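Local coordinates for predicted phosphatase, HAD family (Clostridium acetobutylicum, PDB 3MC1), which probably hydrolyses phosphate esters by a metal-dependent mechanism built on a nucleophilic aspartate, as in other phosphatases of the haloacid dehalogenase family, its natural substrate being undefined, at residues S42-F46 with E57-F61; L51-F55 with A66-I70; M82-V87 with Q118-F123; V107-K111 with S142-I148. All coordinates share one frame. Residue numbers count along the deposited sequence, not the author numbering.

Contact 1 (S42-F46 with E57-F61); sequences SLNKF and EYYNF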
loop_
_atom_site.group_PDB
_atom_site.type_symbol
_atom_site.label_atom_id
_atom_site.label_comp_id
_atom_site.label_asym_id
_atom_site.label_seq_id
_atom_site.Cartn_x
_atom_site.Cartn_y
_atom_site.Cartn_z
ATOM N N SER A 42 15.369 9.656 -3.599
ATOM C CA SER A 42 16.074 8.408 -3.863
ATOM C C SER A 42 15.584 7.282 -2.951
ATOM O O SER A 42 15.984 6.125 -3.102
ATOM C CB SER A 42 17.583 8.606 -3.694
ATOM O OG SER A 42 17.924 8.883 -2.351
ATOM N N LEU A 43 14.716 7.621 -2.004
ATOM C CA LEU A 43 14.177 6.631 -1.084
ATOM C C LEU A 43 12.716 6.305 -1.409
ATOM O O LEU A 43 12.035 5.643 -0.631
ATOM C CB LEU A 43 14.291 7.133 0.363
ATOM C CG LEU A 43 15.709 7.419 0.866
ATOM C CD1 LEU A 43 15.665 7.938 2.298
ATOM C CD2 LEU A 43 16.540 6.151 0.774
ATOM N N ASN A 44 12.240 6.766 -2.562
ATOM C CA ASN A 44 10.860 6.504 -2.967
ATOM C C ASN A 44 10.558 5.017 -3.071
ATOM O O ASN A 44 9.436 4.594 -2.802
ATOM C CB ASN A 44 10.550 7.174 -4.313
ATOM C CG ASN A 44 10.310 8.667 -4.182
ATOM O OD1 ASN A 44 10.447 9.233 -3.097
ATOM N ND2 ASN A 44 9.957 9.312 -5.288
ATOM N N LYS A 45 11.562 4.232 -3.457
ATOM C CA LYS A 45 11.390 2.790 -3.616
ATOM C C LYS A 45 10.992 2.101 -2.314
ATOM O O LYS A 45 10.557 0.947 -2.328
ATOM C CB LYS A 45 12.674 2.142 -4.153
ATOM C CG LYS A 45 13.811 2.099 -3.149
ATOM C CD LYS A 45 14.661 3.353 -3.200
ATOM C CE LYS A 45 15.751 3.220 -4.252
ATOM N NZ LYS A 45 16.722 2.140 -3.899
ATOM N N PHE A 46 11.160 2.804 -1.195
ATOM C CA PHE A 46 10.796 2.276 0.121
ATOM C C PHE A 46 9.286 2.405 0.335
ATOM O O PHE A 46 8.734 1.878 1.306
ATOM C CB PHE A 46 11.520 3.061 1.225
ATOM C CG PHE A 46 12.830 2.453 1.670
ATOM C CD1 PHE A 46 12.879 1.603 2.772
ATOM C CD2 PHE A 46 14.017 2.757 1.008
ATOM C CE1 PHE A 46 14.099 1.065 3.213
ATOM C CE2 PHE A 46 15.237 2.226 1.441
ATOM C CZ PHE A 46 15.276 1.381 2.543
ATOM N N GLU A 57 17.424 -5.394 1.303
ATOM C CA GLU A 57 17.773 -5.346 -0.113
ATOM C C GLU A 57 18.628 -4.150 -0.515
ATOM O O GLU A 57 19.617 -4.305 -1.227
ATOM C CB GLU A 57 16.502 -5.345 -0.966
ATOM C CG GLU A 57 16.751 -5.564 -2.452
ATOM C CD GLU A 57 15.515 -5.304 -3.301
ATOM O OE1 GLU A 57 14.399 -5.676 -2.868
ATOM O OE2 GLU A 57 15.662 -4.737 -4.410
ATOM N N TYR A 58 18.249 -2.960 -0.064
ATOM C CA TYR A 58 18.967 -1.736 -0.418
ATOM C C TYR A 58 20.164 -1.380 0.461
ATOM O O TYR A 58 20.985 -0.533 0.086
ATOM C CB TYR A 58 17.990 -0.558 -0.441
ATOM C CG TYR A 58 16.825 -0.763 -1.382
ATOM C CD1 TYR A 58 17.028 -0.859 -2.755
ATOM C CD2 TYR A 58 15.527 -0.907 -0.896
ATOM C CE1 TYR A 58 15.969 -1.097 -3.626
ATOM C CE2 TYR A 58 14.458 -1.147 -1.756
ATOM C CZ TYR A 58 14.689 -1.243 -3.122
ATOM O OH TYR A 58 13.652 -1.502 -3.984
ATOM N N TYR A 59 20.272 -2.015 1.622
ATOM C CA TYR A 59 21.377 -1.723 2.526
ATOM C C TYR A 59 22.019 -2.978 3.094
ATOM O O TYR A 59 22.794 -2.918 4.045
ATOM C CB TYR A 59 20.893 -0.790 3.643
ATOM C CG TYR A 59 20.566 0.579 3.101
ATOM C CD1 TYR A 59 21.578 1.505 2.858
ATOM C CD2 TYR A 59 19.266 0.909 2.709
ATOM C CE1 TYR A 59 21.313 2.718 2.227
ATOM C CE2 TYR A 59 18.989 2.125 2.071
ATOM C CZ TYR A 59 20.023 3.021 1.833
ATOM O OH TYR A 59 19.782 4.204 1.169
ATOM N N ASN A 60 21.691 -4.109 2.482
ATOM C CA ASN A 60 22.229 -5.407 2.868
ATOM C C ASN A 60 22.187 -5.725 4.355
ATOM O O ASN A 60 22.996 -6.515 4.834
ATOM C CB ASN A 60 23.670 -5.547 2.368
ATOM C CG ASN A 60 23.776 -5.420 0.857
ATOM O OD1 ASN A 60 23.053 -6.088 0.112
ATOM N ND2 ASN A 60 24.687 -4.565 0.397
ATOM N N PHE A 61 21.257 -5.120 5.088
ATOM C CA PHE A 61 21.142 -5.399 6.517
ATOM C C PHE A 61 20.661 -6.826 6.701
ATOM O O PHE A 61 20.011 -7.388 5.816
ATOM C CB PHE A 61 20.118 -4.478 7.193
ATOM C CG PHE A 61 20.568 -3.053 7.348
ATOM C CD1 PHE A 61 21.922 -2.735 7.469
ATOM C CD2 PHE A 61 19.626 -2.032 7.446
ATOM C CE1 PHE A 61 22.328 -1.415 7.689
ATOM C CE2 PHE A 61 20.020 -0.711 7.666
ATOM C CZ PHE A 61 21.370 -0.401 7.789
HETATM O O HOH W 1 11.153 -1.264 -4.315
#

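Contact 2 (L51-F55 with A66-I70); sequences LKTSF and ATVAI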
loop_
_atom_site.group_PDB
_atom_site.type_symbol
_atom_site.label_atom_id
_atom_site.label_comp_id
_atom_site.label_asym_id
_atom_site.label_seq_id
_atom_site.Cartn_x
_atom_site.Cartn_y
_atom_site.Cartn_z
ATOM N N LEU A 51 9.072 -2.720 5.014
ATOM C CA LEU A 51 10.339 -2.046 5.301
ATOM C C LEU A 51 11.504 -3.026 5.403
ATOM O O LEU A 51 12.593 -2.768 4.886
ATOM C CB LEU A 51 10.251 -1.253 6.611
ATOM C CG LEU A 51 9.369 -0.008 6.604
ATOM C CD1 LEU A 51 9.410 0.644 7.969
ATOM C CD2 LEU A 51 9.849 0.958 5.525
ATOM N N LYS A 52 11.274 -4.147 6.079
ATOM C CA LYS A 52 12.328 -5.134 6.267
ATOM C C LYS A 52 12.943 -5.542 4.939
ATOM O O LYS A 52 14.157 -5.496 4.770
ATOM C CB LYS A 52 11.781 -6.367 6.992
ATOM C CG LYS A 52 12.847 -7.372 7.385
ATOM C CD LYS A 52 12.257 -8.510 8.201
ATOM C CE LYS A 52 11.710 -8.028 9.546
ATOM N NZ LYS A 52 11.055 -9.136 10.314
ATOM N N THR A 53 12.099 -5.933 3.992
ATOM C CA THR A 53 12.585 -6.352 2.682
ATOM C C THR A 53 13.443 -5.246 2.053
ATOM O O THR A 53 14.494 -5.517 1.458
ATOM C CB THR A 53 11.401 -6.693 1.732
ATOM O OG1 THR A 53 10.809 -5.486 1.236
ATOM C CG2 THR A 53 10.338 -7.462 2.480
ATOM N N SER A 54 13.011 -3.996 2.211
ATOM C CA SER A 54 13.732 -2.860 1.641
ATOM C C SER A 54 15.077 -2.556 2.312
ATOM O O SER A 54 16.069 -2.332 1.625
ATOM C CB SER A 54 12.844 -1.609 1.666
ATOM O OG SER A 54 11.711 -1.759 0.813
ATOM N N PHE A 55 15.117 -2.540 3.640
ATOM C CA PHE A 55 16.375 -2.263 4.338
ATOM C C PHE A 55 17.401 -3.358 4.035
ATOM O O PHE A 55 18.591 -3.084 3.862
ATOM C CB PHE A 55 16.150 -2.157 5.851
ATOM C CG PHE A 55 15.667 -0.801 6.303
ATOM C CD1 PHE A 55 16.414 0.344 6.035
ATOM C CD2 PHE A 55 14.465 -0.670 7.005
ATOM C CE1 PHE A 55 15.977 1.600 6.458
ATOM C CE2 PHE A 55 14.020 0.579 7.434
ATOM C CZ PHE A 55 14.776 1.718 7.161
ATOM N N ALA A 66 17.907 -4.981 10.283
ATOM C CA ALA A 66 16.798 -4.352 9.579
ATOM C C ALA A 66 15.707 -4.051 10.598
ATOM O O ALA A 66 15.004 -3.043 10.501
ATOM C CB ALA A 66 16.268 -5.280 8.487
ATOM N N THR A 67 15.580 -4.927 11.586
ATOM C CA THR A 67 14.581 -4.750 12.627
ATOM C C THR A 67 14.891 -3.520 13.471
ATOM O O THR A 67 13.982 -2.818 13.921
ATOM C CB THR A 67 14.511 -5.982 13.532
ATOM O OG1 THR A 67 14.102 -7.111 12.754
ATOM C CG2 THR A 67 13.513 -5.761 14.655
ATOM N N VAL A 68 16.178 -3.261 13.680
ATOM C CA VAL A 68 16.596 -2.102 14.463
ATOM C C VAL A 68 16.271 -0.858 13.657
ATOM O O VAL A 68 15.748 0.127 14.191
ATOM C CB VAL A 68 18.118 -2.130 14.755
ATOM C CG1 VAL A 68 18.555 -0.805 15.380
ATOM C CG2 VAL A 68 18.442 -3.281 15.691
ATOM N N ALA A 69 16.587 -0.923 12.364
ATOM C CA ALA A 69 16.336 0.168 11.440
ATOM C C ALA A 69 14.841 0.491 11.370
ATOM O O ALA A 69 14.453 1.657 11.263
ATOM C CB ALA A 69 16.853 -0.199 10.057
ATOM N N ILE A 70 14.009 -0.545 11.424
ATOM C CA ILE A 70 12.562 -0.356 11.369
ATOM C C ILE A 70 12.103 0.404 12.610
ATOM O O ILE A 70 11.241 1.276 12.530
ATOM C CB ILE A 70 11.830 -1.722 11.272
ATOM C CG1 ILE A 70 12.043 -2.313 9.874
ATOM C CG2 ILE A 70 10.343 -1.553 11.566
ATOM C CD1 ILE A 70 11.506 -3.743 9.700
#

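Contact 3 (M82-V87 with Q118-F123); sequences MFENKV and QILEHF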
loop_
_atom_site.group_PDB
_atom_site.type_symbol
_atom_site.label_atom_id
_atom_site.label_comp_id
_atom_site.label_asym_id
_atom_site.label_seq_id
_atom_site.Cartn_x
_atom_site.Cartn_y
_atom_site.Cartn_z
HETATM N N MSE A 82 3.749 9.848 9.632
HETATM C CA MSE A 82 2.404 9.488 9.179
HETATM C C MSE A 82 1.543 10.687 8.794
HETATM O O MSE A 82 0.622 10.552 7.986
HETATM C CB MSE A 82 1.671 8.653 10.246
HETATM C CG MSE A 82 1.421 9.367 11.569
HETATM SE SE MSE A 82 0.004 8.506 12.614
HETATM C CE MSE A 82 -1.537 9.245 11.662
ATOM N N PHE A 83 1.855 11.854 9.356
ATOM C CA PHE A 83 1.106 13.078 9.085
ATOM C C PHE A 83 1.637 13.860 7.882
ATOM O O PHE A 83 0.919 14.671 7.310
ATOM C CB PHE A 83 1.095 13.973 10.335
ATOM C CG PHE A 83 0.511 13.301 11.553
ATOM C CD1 PHE A 83 -0.813 12.869 11.561
ATOM C CD2 PHE A 83 1.291 13.077 12.687
ATOM C CE1 PHE A 83 -1.353 12.225 12.677
ATOM C CE2 PHE A 83 0.761 12.435 13.807
ATOM C CZ PHE A 83 -0.565 12.006 13.802
ATOM N N GLU A 84 2.893 13.626 7.515
ATOM C CA GLU A 84 3.502 14.280 6.354
ATOM C C GLU A 84 3.012 13.377 5.233
ATOM O O GLU A 84 3.755 12.605 4.623
ATOM C CB GLU A 84 5.025 14.266 6.507
ATOM C CG GLU A 84 5.456 14.931 7.818
ATOM C CD GLU A 84 6.962 15.054 7.979
ATOM O OE1 GLU A 84 7.657 14.018 7.940
ATOM O OE2 GLU A 84 7.449 16.192 8.152
ATOM N N ASN A 85 1.718 13.522 4.987
ATOM C CA ASN A 85 0.965 12.688 4.073
ATOM C C ASN A 85 -0.114 13.533 3.389
ATOM O O ASN A 85 -0.415 14.646 3.828
ATOM C CB ASN A 85 0.290 11.632 4.937
ATOM C CG ASN A 85 0.117 10.317 4.253
ATOM O OD1 ASN A 85 0.008 10.237 3.036
ATOM N ND2 ASN A 85 0.065 9.256 5.055
ATOM N N LYS A 86 -0.705 12.985 2.330
ATOM C CA LYS A 86 -1.769 13.659 1.585
ATOM C C LYS A 86 -2.591 12.593 0.883
ATOM O O LYS A 86 -2.068 11.546 0.523
ATOM C CB LYS A 86 -1.191 14.595 0.512
ATOM C CG LYS A 86 -0.410 15.787 1.033
ATOM C CD LYS A 86 0.259 16.573 -0.106
ATOM C CE LYS A 86 1.276 15.720 -0.862
ATOM N NZ LYS A 86 2.074 16.516 -1.844
ATOM N N VAL A 87 -3.879 12.856 0.695
ATOM C CA VAL A 87 -4.747 11.920 -0.017
ATOM C C VAL A 87 -4.683 12.341 -1.483
ATOM O O VAL A 87 -4.717 13.537 -1.777
ATOM C CB VAL A 87 -6.205 12.017 0.483
ATOM C CG1 VAL A 87 -7.118 11.167 -0.387
ATOM C CG2 VAL A 87 -6.282 11.550 1.924
ATOM N N GLN A 118 -4.866 4.765 11.853
ATOM C CA GLN A 118 -4.695 6.138 12.327
ATOM C C GLN A 118 -4.697 7.110 11.170
ATOM O O GLN A 118 -5.275 8.191 11.256
ATOM C CB GLN A 118 -3.361 6.323 13.057
ATOM C CG GLN A 118 -3.229 5.653 14.386
ATOM C CD GLN A 118 -1.894 5.989 15.023
ATOM O OE1 GLN A 118 -1.665 7.125 15.455
ATOM N NE2 GLN A 118 -0.996 5.009 15.061
ATOM N N ILE A 119 -4.008 6.733 10.098
ATOM C CA ILE A 119 -3.905 7.568 8.913
ATOM C C ILE A 119 -5.256 7.734 8.208
ATOM O O ILE A 119 -5.659 8.853 7.895
ATOM C CB ILE A 119 -2.863 6.968 7.931
ATOM C CG1 ILE A 119 -1.455 7.123 8.522
ATOM C CG2 ILE A 119 -2.946 7.647 6.584
ATOM C CD1 ILE A 119 -0.414 6.259 7.830
ATOM N N LEU A 120 -5.952 6.627 7.962
ATOM C CA LEU A 120 -7.242 6.692 7.275
ATOM C C LEU A 120 -8.301 7.438 8.094
ATOM O O LEU A 120 -9.153 8.134 7.538
ATOM C CB LEU A 120 -7.707 5.281 6.914
ATOM C CG LEU A 120 -6.812 4.647 5.839
ATOM C CD1 LEU A 120 -7.125 3.173 5.651
ATOM C CD2 LEU A 120 -6.990 5.418 4.537
ATOM N N GLU A 121 -8.242 7.307 9.413
ATOM C CA GLU A 121 -9.180 8.017 10.271
ATOM C C GLU A 121 -8.773 9.488 10.285
ATOM O O GLU A 121 -9.621 10.384 10.219
ATOM C CB GLU A 121 -9.160 7.442 11.686
ATOM C CG GLU A 121 -9.484 5.962 11.733
ATOM C CD GLU A 121 -9.636 5.436 13.147
ATOM O OE1 GLU A 121 -9.017 6.012 14.069
ATOM O OE2 GLU A 121 -10.362 4.440 13.334
ATOM N N HIS A 122 -7.467 9.736 10.355
ATOM C CA HIS A 122 -6.952 11.102 10.353
ATOM C C HIS A 122 -7.443 11.834 9.107
ATOM O O HIS A 122 -7.804 13.010 9.161
ATOM C CB HIS A 122 -5.418 11.092 10.356
ATOM C CG HIS A 122 -4.803 12.458 10.280
ATOM N ND1 HIS A 122 -4.813 13.341 11.340
ATOM C CD2 HIS A 122 -4.178 13.097 9.265
ATOM C CE1 HIS A 122 -4.221 14.465 10.980
ATOM N NE2 HIS A 122 -3.826 14.345 9.724
ATOM N N PHE A 123 -7.455 11.131 7.981
ATOM C CA PHE A 123 -7.888 11.726 6.728
ATOM C C PHE A 123 -9.393 11.629 6.479
ATOM O O PHE A 123 -9.883 12.058 5.435
ATOM C CB PHE A 123 -7.090 11.123 5.568
ATOM C CG PHE A 123 -5.675 11.645 5.483
ATOM C CD1 PHE A 123 -5.435 12.995 5.227
ATOM C CD2 PHE A 123 -4.586 10.805 5.697
ATOM C CE1 PHE A 123 -4.136 13.504 5.188
ATOM C CE2 PHE A 123 -3.276 11.307 5.659
ATOM C CZ PHE A 123 -3.054 12.660 5.405
HETATM O O HOH W 2 -1.590 15.386 7.523
#

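Contact 4 (V107-K111 with S142-I148); sequences VATSK and STKEDVI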
loop_
_atom_site.group_PDB
_atom_site.type_symbol
_atom_site.label_atom_id
_atom_site.label_comp_id
_atom_site.label_asym_id
_atom_site.label_seq_id
_atom_site.Cartn_x
_atom_site.Cartn_y
_atom_site.Cartn_z
ATOM N N VAL A 107 -8.984 -2.343 2.695
ATOM C CA VAL A 107 -7.599 -1.930 2.529
ATOM C C VAL A 107 -6.764 -3.167 2.859
ATOM O O VAL A 107 -6.958 -3.802 3.893
ATOM C CB VAL A 107 -7.181 -0.785 3.489
ATOM C CG1 VAL A 107 -5.658 -0.586 3.415
ATOM C CG2 VAL A 107 -7.885 0.509 3.108
ATOM N N ALA A 108 -5.856 -3.512 1.958
ATOM C CA ALA A 108 -4.967 -4.651 2.144
ATOM C C ALA A 108 -3.583 -4.060 1.907
ATOM O O ALA A 108 -3.209 -3.779 0.768
ATOM C CB ALA A 108 -5.275 -5.736 1.118
ATOM N N THR A 109 -2.825 -3.872 2.984
ATOM C CA THR A 109 -1.516 -3.242 2.876
ATOM C C THR A 109 -0.411 -3.879 3.716
ATOM O O THR A 109 -0.682 -4.526 4.728
ATOM C CB THR A 109 -1.640 -1.745 3.274
ATOM O OG1 THR A 109 -0.360 -1.113 3.209
ATOM C CG2 THR A 109 -2.193 -1.609 4.695
ATOM N N SER A 110 0.838 -3.703 3.282
ATOM C CA SER A 110 1.978 -4.216 4.039
ATOM C C SER A 110 2.267 -3.220 5.170
ATOM O O SER A 110 3.046 -3.503 6.083
ATOM C CB SER A 110 3.228 -4.364 3.153
ATOM O OG SER A 110 3.139 -5.484 2.286
ATOM N N LYS A 111 1.656 -2.042 5.108
ATOM C CA LYS A 111 1.877 -1.068 6.164
ATOM C C LYS A 111 1.227 -1.603 7.445
ATOM O O LYS A 111 0.186 -2.252 7.389
ATOM C CB LYS A 111 1.256 0.276 5.777
ATOM C CG LYS A 111 1.538 1.391 6.772
ATOM C CD LYS A 111 0.812 2.652 6.381
ATOM C CE LYS A 111 1.698 3.874 6.574
ATOM N NZ LYS A 111 2.898 3.798 5.694
ATOM N N SER A 142 3.061 -9.704 6.974
ATOM C CA SER A 142 3.422 -8.452 6.320
ATOM C C SER A 142 3.565 -8.421 4.800
ATOM O O SER A 142 3.434 -7.348 4.210
ATOM C CB SER A 142 4.704 -7.890 6.949
ATOM O OG SER A 142 5.788 -8.783 6.792
ATOM N N THR A 143 3.841 -9.551 4.151
ATOM C CA THR A 143 3.967 -9.505 2.690
ATOM C C THR A 143 2.590 -9.277 2.083
ATOM O O THR A 143 1.575 -9.627 2.682
ATOM C CB THR A 143 4.587 -10.801 2.094
ATOM O OG1 THR A 143 3.756 -11.926 2.395
ATOM C CG2 THR A 143 5.995 -11.031 2.661
ATOM N N LYS A 144 2.562 -8.672 0.899
ATOM C CA LYS A 144 1.312 -8.375 0.216
ATOM C C LYS A 144 0.442 -9.622 0.056
ATOM O O LYS A 144 -0.765 -9.586 0.306
ATOM C CB LYS A 144 1.619 -7.739 -1.148
ATOM C CG LYS A 144 0.426 -7.108 -1.848
ATOM C CD LYS A 144 -0.298 -6.072 -0.983
ATOM C CE LYS A 144 0.645 -5.000 -0.430
ATOM N NZ LYS A 144 1.471 -4.326 -1.476
ATOM N N GLU A 145 1.058 -10.724 -0.355
ATOM C CA GLU A 145 0.336 -11.980 -0.526
ATOM C C GLU A 145 -0.333 -12.414 0.772
ATOM O O GLU A 145 -1.500 -12.790 0.785
ATOM C CB GLU A 145 1.286 -13.094 -0.961
ATOM C CG GLU A 145 0.677 -14.482 -0.823
ATOM C CD GLU A 145 1.687 -15.594 -1.026
ATOM O OE1 GLU A 145 2.712 -15.598 -0.316
ATOM O OE2 GLU A 145 1.451 -16.464 -1.891
ATOM N N ASP A 146 0.412 -12.355 1.869
ATOM C CA ASP A 146 -0.123 -12.793 3.155
ATOM C C ASP A 146 -1.215 -11.897 3.730
ATOM O O ASP A 146 -2.140 -12.386 4.372
ATOM C CB ASP A 146 1.009 -12.952 4.181
ATOM C CG ASP A 146 2.048 -14.003 3.768
ATOM O OD1 ASP A 146 1.760 -14.824 2.864
ATOM O OD2 ASP A 146 3.154 -14.016 4.366
ATOM N N VAL A 147 -1.124 -10.588 3.510
ATOM C CA VAL A 147 -2.141 -9.691 4.043
ATOM C C VAL A 147 -3.430 -9.792 3.228
ATOM O O VAL A 147 -4.533 -9.753 3.779
ATOM C CB VAL A 147 -1.632 -8.226 4.074
ATOM C CG1 VAL A 147 -2.748 -7.283 4.489
ATOM C CG2 VAL A 147 -0.476 -8.116 5.061
ATOM N N ILE A 148 -3.292 -9.931 1.913
ATOM C CA ILE A 148 -4.470 -10.065 1.068
ATOM C C ILE A 148 -5.187 -11.374 1.445
ATOM O O ILE A 148 -6.406 -11.405 1.596
ATOM C CB ILE A 148 -4.082 -10.089 -0.433
ATOM C CG1 ILE A 148 -3.647 -8.684 -0.877
ATOM C CG2 ILE A 148 -5.263 -10.583 -1.267
ATOM C CD1 ILE A 148 -3.036 -8.610 -2.293
HETATM O O HOH W 3 1.686 -2.300 0.777
HETATM O O HOH W 4 3.816 -4.978 -0.369
#

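Contact 1 (S42-F46 with E57-F61)
A small aromatic cluster with a cation-pi contact at its partly exposed side joins the 3-10 turn of 42-46 to the C-terminal part of helix 51-59, within the helical cap of this HAD-type fold. Lys45 folds over one face of the Tyr58 ring: NZ of Lys45 lies 3.7 Å from the centroid of the Tyr58 ring, and CG of Lys45 makes a CH-pi contact at 3.8 Å from the same centroid. A long, flexible lysine suits this place because both a methylene and the charged end can use the pi cloud. Deeper in, Phe46 CE2 lies 3.9 Å from Tyr58 CD2 and 3.8 Å from Tyr59 CE2, while Leu43 CD2 meets Tyr59 OH at 3.8 Å. Leu43 and Tyr59 also lean on helix 19-31. One water bridges the segments, donating to Lys45 O (3.0 Å) and hydrogen-bonded to Tyr58 OH (2.5 Å). The chemistry is therefore graded, from buried Phe46 and Leu43 to a tyrosine whose ring face meets the ammonium and whose hydroxyl binds water.

Contact 2 (L51-F55 with A66-I70)
Ile70 is the main bump on helix 66-70, and it settles into a hollow on helix 51-55 bordered by Leu51, Lys52 and Phe55. Its CG1 sits 3.9 Å from Leu51 CB and 4.1 Å from Phe55 CD2, and Ile70 CD1 reaches in to 3.7 Å from Lys52 N. A branched, extended side chain fits here because it touches side chain and backbone at once. The reverse bump is Phe55, whose flat ring lies against small residues: Ala69 CB stands 3.8 Å from the centroid of the Phe55 ring, only 5° off its normal, a CH-pi contact, and Phe55 CB rests 4.1 Å from Ala66 CB. Alanine is apt at 69, since its small methyl lets the ring lie close against the helix. The short axes approach to 9.1 Å and run at 119°, so two consecutive helices of the inserted HAD cap cross steeply, joined by a short turn; helix 19-31 packs on Phe55 too, through Val26, Ser29 and Leu30. Toward the surface Lys52 lays its aliphatic part beside the second helix, with Lys52 CG 4.2 Å from Ala66 CB, before its ammonium forms a salt bridge with Glu63.

Contact 3 (M82-V87 with Q118-F123)
The irregular segment 82-87, extended from Asn85 on, is the return linker from cap to core, the kind of connection that acts as a hinge in related HAD enzymes with a helical cap; it lies against the C-terminal part of helix 113-122 and Phe123 just after it. Met82, a selenomethionine, has its SE 3.6 Å from Gln118 OE1 and its CE 3.8 Å from Ile119 CG1, its slim, flexible chain following the helix surface. The edge of Phe83 meets the face of His122, ring centroids 5.0 Å apart, with a water hydrogen-bonded to Phe83 O (2.6 Å) and weakly to His122 NE2 (3.3 Å). Asn85 braces the linker internally, ND2 of Asn85 bonding to Met82 O (3.3 Å) and Asn85 OD1 accepting from Lys86 N (2.9 Å), while Asn85 CB touches the edge of the Phe123 ring at CZ (3.5 Å). Branched Val87 gives a methyl, CG2, to Phe123 CG (3.6 Å). Helix 63-81 adds Phe77 beside Met82 and Ile119, and the linker's backbone hydrogen-bonds to the outgoing chain, Lys86 with Asp17 and Glu84 with Gly21 in helix 19-31.

Contact 4 (V107-K111 with S142-I148)
Val107 turns its side chain away from helix 144-155, onto Leu120 of helix 113-122 at the other face of the sheet. Ala108 points toward 142-148, its CB 3.9 Å from Ile148 CG1; a small residue lets the helix approach, the short axes coming to 7.4 Å. Thr109 faces away, yet Thr109 O touches Val147 CG1 at 3.5 Å. Its OG1 accepts from Lys111 N (2.9 Å), an ST turn, and also hydrogen-bonds to Asp10 of the sodium site. This is the Rossmann-like HAD core: helix 144-155 is the crossover between strands 131-135 and 162-166, passing over strand 104-109, and the positions of Thr109 at a strand end and Lys144 at a helix start are consistent with the family's second and third motifs. Next, Ser110 OG donates to Ser142 O (2.7 Å), a short hydroxyl tying the strand end to the loop before the helix. A water donates to Ser110 OG (2.8 Å) and accepts from Lys144 NZ (2.7 Å), whose salt-bridge partner is Asp171. Lys111 finally turns away from the helix, and its ammonium pairs with Asp12, another sodium ligand.

After strand 6-9 the chain leaves the core and builds the cap. Contact 1 closes a loop from 42-46 to 57-61, and contact 2, opening at 51-55 before that loop ends, closes at 66-70; the two cross, share helix 51-59 and touch through Phe46 CE1 and Ser54 CB, 3.3 Å apart. Both are complete before the chain returns to the core at 82-87. Contact 3 then spans to 118-123, and contact 4, starting at 107-111 inside that span, closes at 142-148, so these cross as well and meet where Ile119 CD1 lies 3.4 Å from Lys111 CE. Contacts 1 and 2 thus knit the cap, contact 3 holds its return linker to the core, and contact 4 joins sheet to helix beside the metal.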